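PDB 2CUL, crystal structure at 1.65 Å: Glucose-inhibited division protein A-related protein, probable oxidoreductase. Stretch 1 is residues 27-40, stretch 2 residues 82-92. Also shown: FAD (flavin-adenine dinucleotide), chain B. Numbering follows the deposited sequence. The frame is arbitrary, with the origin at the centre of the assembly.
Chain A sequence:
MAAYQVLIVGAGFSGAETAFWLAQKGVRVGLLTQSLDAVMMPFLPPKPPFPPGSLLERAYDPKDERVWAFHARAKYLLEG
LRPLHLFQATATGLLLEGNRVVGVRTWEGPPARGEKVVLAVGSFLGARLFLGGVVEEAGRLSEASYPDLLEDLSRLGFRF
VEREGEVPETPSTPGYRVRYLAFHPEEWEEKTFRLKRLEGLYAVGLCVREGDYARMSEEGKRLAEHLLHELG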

# COMPACT_ATOMS: atom_id res chain seq x y z
N VAL A 27 -17.66 -2.14 5.03
CA VAL A 27 -16.68 -1.94 6.08
C VAL A 27 -16.21 -0.49 6.08
O VAL A 27 -15.97 0.08 5.01
CB VAL A 27 -15.46 -2.87 5.88
CG1 VAL A 27 -14.42 -2.64 6.98
CG2 VAL A 27 -15.92 -4.32 5.90
N ARG A 28 -16.11 0.10 7.26
CA ARG A 28 -15.65 1.48 7.39
C ARG A 28 -14.14 1.48 7.20
O ARG A 28 -13.40 1.08 8.10
CB ARG A 28 -16.02 2.04 8.76
CG ARG A 28 -17.52 2.13 9.01
CD ARG A 28 -17.79 2.60 10.42
NE ARG A 28 -17.16 1.73 11.40
CZ ARG A 28 -17.10 1.98 12.71
NH1 ARG A 28 -17.64 3.09 13.19
NH2 ARG A 28 -16.50 1.13 13.52
N VAL A 29 -13.70 1.93 6.04
CA VAL A 29 -12.28 1.96 5.73
C VAL A 29 -11.65 3.34 5.62
O VAL A 29 -12.23 4.26 5.04
CB VAL A 29 -12.00 1.24 4.39
CG1 VAL A 29 -10.51 1.26 4.08
CG2 VAL A 29 -12.52 -0.18 4.45
N GLY A 30 -10.46 3.46 6.20
CA GLY A 30 -9.72 4.69 6.11
C GLY A 30 -8.50 4.35 5.27
O GLY A 30 -7.73 3.47 5.63
N LEU A 31 -8.36 5.02 4.13
CA LEU A 31 -7.23 4.77 3.24
C LEU A 31 -6.32 5.99 3.28
O LEU A 31 -6.61 7.03 2.68
CB LEU A 31 -7.73 4.52 1.81
CG LEU A 31 -6.68 4.20 0.74
CD1 LEU A 31 -5.80 3.03 1.19
CD2 LEU A 31 -7.40 3.86 -0.56
N LEU A 32 -5.22 5.85 4.00
CA LEU A 32 -4.24 6.91 4.19
C LEU A 32 -3.09 6.76 3.19
O LEU A 32 -2.56 5.67 3.02
CB LEU A 32 -3.71 6.83 5.63
CG LEU A 32 -2.65 7.80 6.16
CD1 LEU A 32 -2.68 7.76 7.68
CD2 LEU A 32 -1.27 7.44 5.63
N THR A 33 -2.73 7.85 2.52
CA THR A 33 -1.65 7.78 1.55
C THR A 33 -0.91 9.12 1.48
O THR A 33 -1.52 10.18 1.59
CB THR A 33 -2.21 7.33 0.17
OG1 THR A 33 -1.18 6.67 -0.58
CG2 THR A 33 -2.75 8.52 -0.62
N GLN A 34 0.42 9.07 1.32
CA GLN A 34 1.21 10.30 1.33
C GLN A 34 0.97 11.29 0.21
O GLN A 34 1.15 12.49 0.41
CB GLN A 34 2.71 9.97 1.41
CG GLN A 34 3.26 9.10 0.31
CD GLN A 34 4.67 8.62 0.64
OE1 GLN A 34 5.02 8.47 1.81
NE2 GLN A 34 5.47 8.36 -0.39
N SER A 35 0.56 10.81 -0.95
CA SER A 35 0.30 11.71 -2.07
C SER A 35 -0.94 11.29 -2.84
O SER A 35 -0.95 10.23 -3.47
CB SER A 35 1.49 11.74 -3.02
OG SER A 35 1.23 12.62 -4.11
N LEU A 36 -1.99 12.10 -2.80
CA LEU A 36 -3.21 11.77 -3.52
C LEU A 36 -2.95 11.76 -5.02
O LEU A 36 -3.62 11.06 -5.77
CB LEU A 36 -4.33 12.76 -3.19
CG LEU A 36 -4.88 12.65 -1.76
CD1 LEU A 36 -5.91 13.74 -1.55
CD2 LEU A 36 -5.51 11.27 -1.53
N ASP A 37 -1.95 12.53 -5.46
CA ASP A 37 -1.61 12.59 -6.88
C ASP A 37 -0.87 11.35 -7.37
O ASP A 37 -0.51 11.26 -8.54
CB ASP A 37 -0.76 13.83 -7.18
CG ASP A 37 -1.41 15.12 -6.71
OD1 ASP A 37 -2.61 15.30 -6.98
OD2 ASP A 37 -0.71 15.94 -6.09
N ALA A 38 -0.65 10.39 -6.48
CA ALA A 38 0.05 9.16 -6.85
C ALA A 38 -0.79 7.91 -6.61
O ALA A 38 -0.31 6.80 -6.77
CB ALA A 38 1.36 9.06 -6.08
N VAL A 39 -2.05 8.10 -6.21
CA VAL A 39 -2.95 6.97 -5.96
C VAL A 39 -3.00 6.03 -7.17
O VAL A 39 -3.30 6.46 -8.28
CB VAL A 39 -4.39 7.46 -5.67
CG1 VAL A 39 -5.35 6.29 -5.64
CG2 VAL A 39 -4.41 8.20 -4.34
N MET A 40 -2.69 4.76 -6.94
CA MET A 40 -2.73 3.77 -8.02
C MET A 40 -1.91 4.14 -9.25
O MET A 40 -2.29 3.81 -10.37
CB MET A 40 -4.18 3.53 -8.44
CG MET A 40 -5.02 2.78 -7.43
SD MET A 40 -4.61 1.03 -7.42
CE MET A 40 -5.50 0.47 -8.90
PA FAD B . 2.38 0.83 -4.65
O1A FAD B . 3.71 1.40 -4.92
O2A FAD B . 1.42 0.64 -5.77
O5B FAD B . 1.64 1.72 -3.55
C5B FAD B . 2.32 2.07 -2.34
C4B FAD B . 1.62 3.32 -1.82
O4B FAD B . 2.03 3.49 -0.47
C3B FAD B . 1.98 4.62 -2.56
O3B FAD B . 0.84 5.35 -2.94
C2B FAD B . 2.85 5.34 -1.58
O2B FAD B . 2.95 6.73 -1.74
C1B FAD B . 2.25 4.88 -0.25
N9A FAD B . 3.13 5.02 0.91
C8A FAD B . 4.36 4.44 1.09
N7A FAD B . 4.90 4.77 2.26
C5A FAD B . 3.96 5.59 2.86
C6A FAD B . 3.95 6.25 4.11
N6A FAD B . 4.93 6.18 4.99
N1A FAD B . 2.83 7.02 4.41
C2A FAD B . 1.80 7.11 3.51
N3A FAD B . 1.75 6.50 2.29
C4A FAD B . 2.86 5.75 2.02
N1 FAD B . 4.56 -4.53 -11.84
C2 FAD B . 3.92 -4.59 -13.06
O2 FAD B . 2.95 -5.29 -13.23
N3 FAD B . 4.42 -3.81 -14.12
C4 FAD B . 5.52 -2.98 -14.02
O4 FAD B . 5.90 -2.31 -15.00
C4X FAD B . 6.17 -2.93 -12.77
N5 FAD B . 7.29 -2.12 -12.60
C5X FAD B . 7.93 -2.06 -11.38
C6 FAD B . 9.05 -1.25 -11.23
C7 FAD B . 9.75 -1.14 -10.01
C7M FAD B . 10.95 -0.23 -9.92
C8 FAD B . 9.27 -1.91 -8.89
C8M FAD B . 9.95 -1.85 -7.54
C9 FAD B . 8.14 -2.75 -9.02
C9A FAD B . 7.45 -2.85 -10.26
N10 FAD B . 6.29 -3.68 -10.44
C10 FAD B . 5.66 -3.72 -11.69
C1' FAD B . 5.74 -4.55 -9.32
C2' FAD B . 4.43 -4.12 -8.62
O2' FAD B . 3.34 -4.41 -9.46
C3' FAD B . 4.40 -2.62 -8.27
O3' FAD B . 5.48 -2.27 -7.41
C4' FAD B . 3.11 -2.20 -7.53
O4' FAD B . 2.99 -0.78 -7.49
C5' FAD B . 3.13 -2.79 -6.11
O5' FAD B . 1.92 -2.44 -5.42
P FAD B . 1.89 -1.95 -3.92
O1P FAD B . 0.46 -1.76 -3.62
O2P FAD B . 2.64 -2.89 -3.03
O3P FAD B . 2.66 -0.57 -3.91
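Stretch 2, residues 82-92: RPLHLFQATAT

How does stretch 2 run along stretch 1? Strand 84-88 lies parallel to strand 29-33, their N-to-C directions 18° apart and their axes 4.8 Å apart at closest approach. V29 pairs with L84, G30 with H85, L31 with L86, L32 with F87 and T33 with Q88. Both chains are extended; beyond the pairing, Q34 turns off with phi/psi of -64/-29.

Which backbone donors and acceptors are satisfied? Odd-numbered residues do the bonding: V29, L31 and T33 in one strand, H85 and F87 in the other, with P83 and A89 flanking it. V29 N donates to P83 O (3.1 Å) and V29 O accepts from H85 N (2.9 Å). L31 N then reaches H85 O (2.9 Å), and F87 N returns to L31 O (3.0 Å). T33 N to F87 O (3.1 Å) and A89 N to T33 O (3.0 Å) complete the six rungs.

What satisfies the polar groups past the last rung? The side chain of Q88 takes over: its NE2 donates to Q34 O at 3.0 Å. That carbonyl also accepts a longer bond from a water, 3.3 Å from Q34 O, which in turn is hydrogen-bonded to T90 OG1 at 2.7 Å. A91 turns to the flavin nucleotide's adenine: A91 N donates to FAD N1A, and FAD N6A donates to A91 O, both at 2.9 Å.

How do the side chains pack about this ladder? On the face carrying V29, L31 and T33, L84 CD1 touches V29 CG1 (3.5 Å) and L31 CB (3.7 Å), while L86 CD1 meets L31 CG (3.8 Å). From beyond the strand, L36 CD2 approaches L86 CG at 3.7 Å. On the other face, L32 CB packs against F87 CZ and L32 CG against A89 CB, each at 3.6 Å. G30, lacking a side chain, brings its CA to the edge of the F87 ring, 4.3 Å from CE2.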

# COMPACT_ATOMS: atom_id res chain seq x y z
N ARG A 82 -18.84 4.92 -0.84
CA ARG A 82 -19.37 5.55 0.37
C ARG A 82 -18.68 5.21 1.70
O ARG A 82 -18.37 6.11 2.48
CB ARG A 82 -20.86 5.22 0.49
CG ARG A 82 -21.67 5.55 -0.75
CD ARG A 82 -22.26 6.94 -0.68
NE ARG A 82 -23.29 7.04 0.35
CZ ARG A 82 -24.42 6.33 0.36
NH1 ARG A 82 -24.66 5.47 -0.62
NH2 ARG A 82 -25.30 6.48 1.33
N PRO A 83 -18.44 3.92 1.97
CA PRO A 83 -17.79 3.54 3.23
C PRO A 83 -16.30 3.81 3.31
O PRO A 83 -15.67 3.56 4.33
CB PRO A 83 -18.08 2.04 3.33
CG PRO A 83 -19.27 1.83 2.43
CD PRO A 83 -18.96 2.73 1.28
N LEU A 84 -15.74 4.34 2.23
CA LEU A 84 -14.31 4.61 2.19
C LEU A 84 -13.95 6.08 2.33
O LEU A 84 -14.58 6.94 1.72
CB LEU A 84 -13.72 4.10 0.88
CG LEU A 84 -12.23 4.38 0.64
CD1 LEU A 84 -11.39 3.73 1.74
CD2 LEU A 84 -11.83 3.84 -0.73
N HIS A 85 -12.94 6.35 3.16
CA HIS A 85 -12.46 7.71 3.31
C HIS A 85 -11.00 7.72 2.89
O HIS A 85 -10.14 7.18 3.59
CB HIS A 85 -12.55 8.22 4.75
CG HIS A 85 -12.18 9.66 4.88
ND1 HIS A 85 -11.68 10.21 6.04
CD2 HIS A 85 -12.24 10.68 3.99
CE1 HIS A 85 -11.46 11.50 5.86
NE2 HIS A 85 -11.79 11.81 4.62
N LEU A 86 -10.73 8.32 1.74
CA LEU A 86 -9.38 8.42 1.21
C LEU A 86 -8.83 9.77 1.62
O LEU A 86 -9.44 10.81 1.34
CB LEU A 86 -9.42 8.31 -0.32
CG LEU A 86 -8.14 8.67 -1.09
CD1 LEU A 86 -7.00 7.75 -0.68
CD2 LEU A 86 -8.42 8.53 -2.59
N PHE A 87 -7.70 9.78 2.32
CA PHE A 87 -7.13 11.05 2.75
C PHE A 87 -5.61 11.05 2.69
O PHE A 87 -4.97 10.00 2.65
CB PHE A 87 -7.63 11.40 4.17
CG PHE A 87 -7.19 10.43 5.23
CD1 PHE A 87 -6.05 10.69 6.00
CD2 PHE A 87 -7.91 9.27 5.47
CE1 PHE A 87 -5.64 9.81 6.99
CE2 PHE A 87 -7.50 8.37 6.47
CZ PHE A 87 -6.37 8.64 7.23
N GLN A 88 -5.05 12.25 2.65
CA GLN A 88 -3.60 12.41 2.57
C GLN A 88 -2.96 12.56 3.93
O GLN A 88 -3.43 13.31 4.78
CB GLN A 88 -3.26 13.65 1.72
CG GLN A 88 -1.76 13.88 1.48
CD GLN A 88 -1.01 14.32 2.73
OE1 GLN A 88 -1.49 15.16 3.49
NE2 GLN A 88 0.18 13.76 2.94
N ALA A 89 -1.87 11.83 4.13
CA ALA A 89 -1.10 11.88 5.36
C ALA A 89 0.13 11.03 5.13
O ALA A 89 0.10 10.09 4.33
CB ALA A 89 -1.91 11.35 6.53
N THR A 90 1.23 11.38 5.79
CA THR A 90 2.47 10.62 5.65
C THR A 90 2.73 9.84 6.93
O THR A 90 3.10 10.42 7.95
CB THR A 90 3.66 11.56 5.39
OG1 THR A 90 3.37 12.39 4.26
CG2 THR A 90 4.91 10.75 5.11
N ALA A 91 2.54 8.52 6.88
CA ALA A 91 2.77 7.69 8.06
C ALA A 91 4.25 7.72 8.42
O ALA A 91 5.12 7.51 7.57
CB ALA A 91 2.32 6.25 7.80
N THR A 92 4.54 7.98 9.69
CA THR A 92 5.91 8.07 10.15
C THR A 92 6.25 7.05 11.23
O THR A 92 7.41 6.91 11.62
CB THR A 92 6.21 9.47 10.71
OG1 THR A 92 5.26 9.79 11.73
CG2 THR A 92 6.15 10.51 9.60
O HOH W 1 4.02 13.17 1.79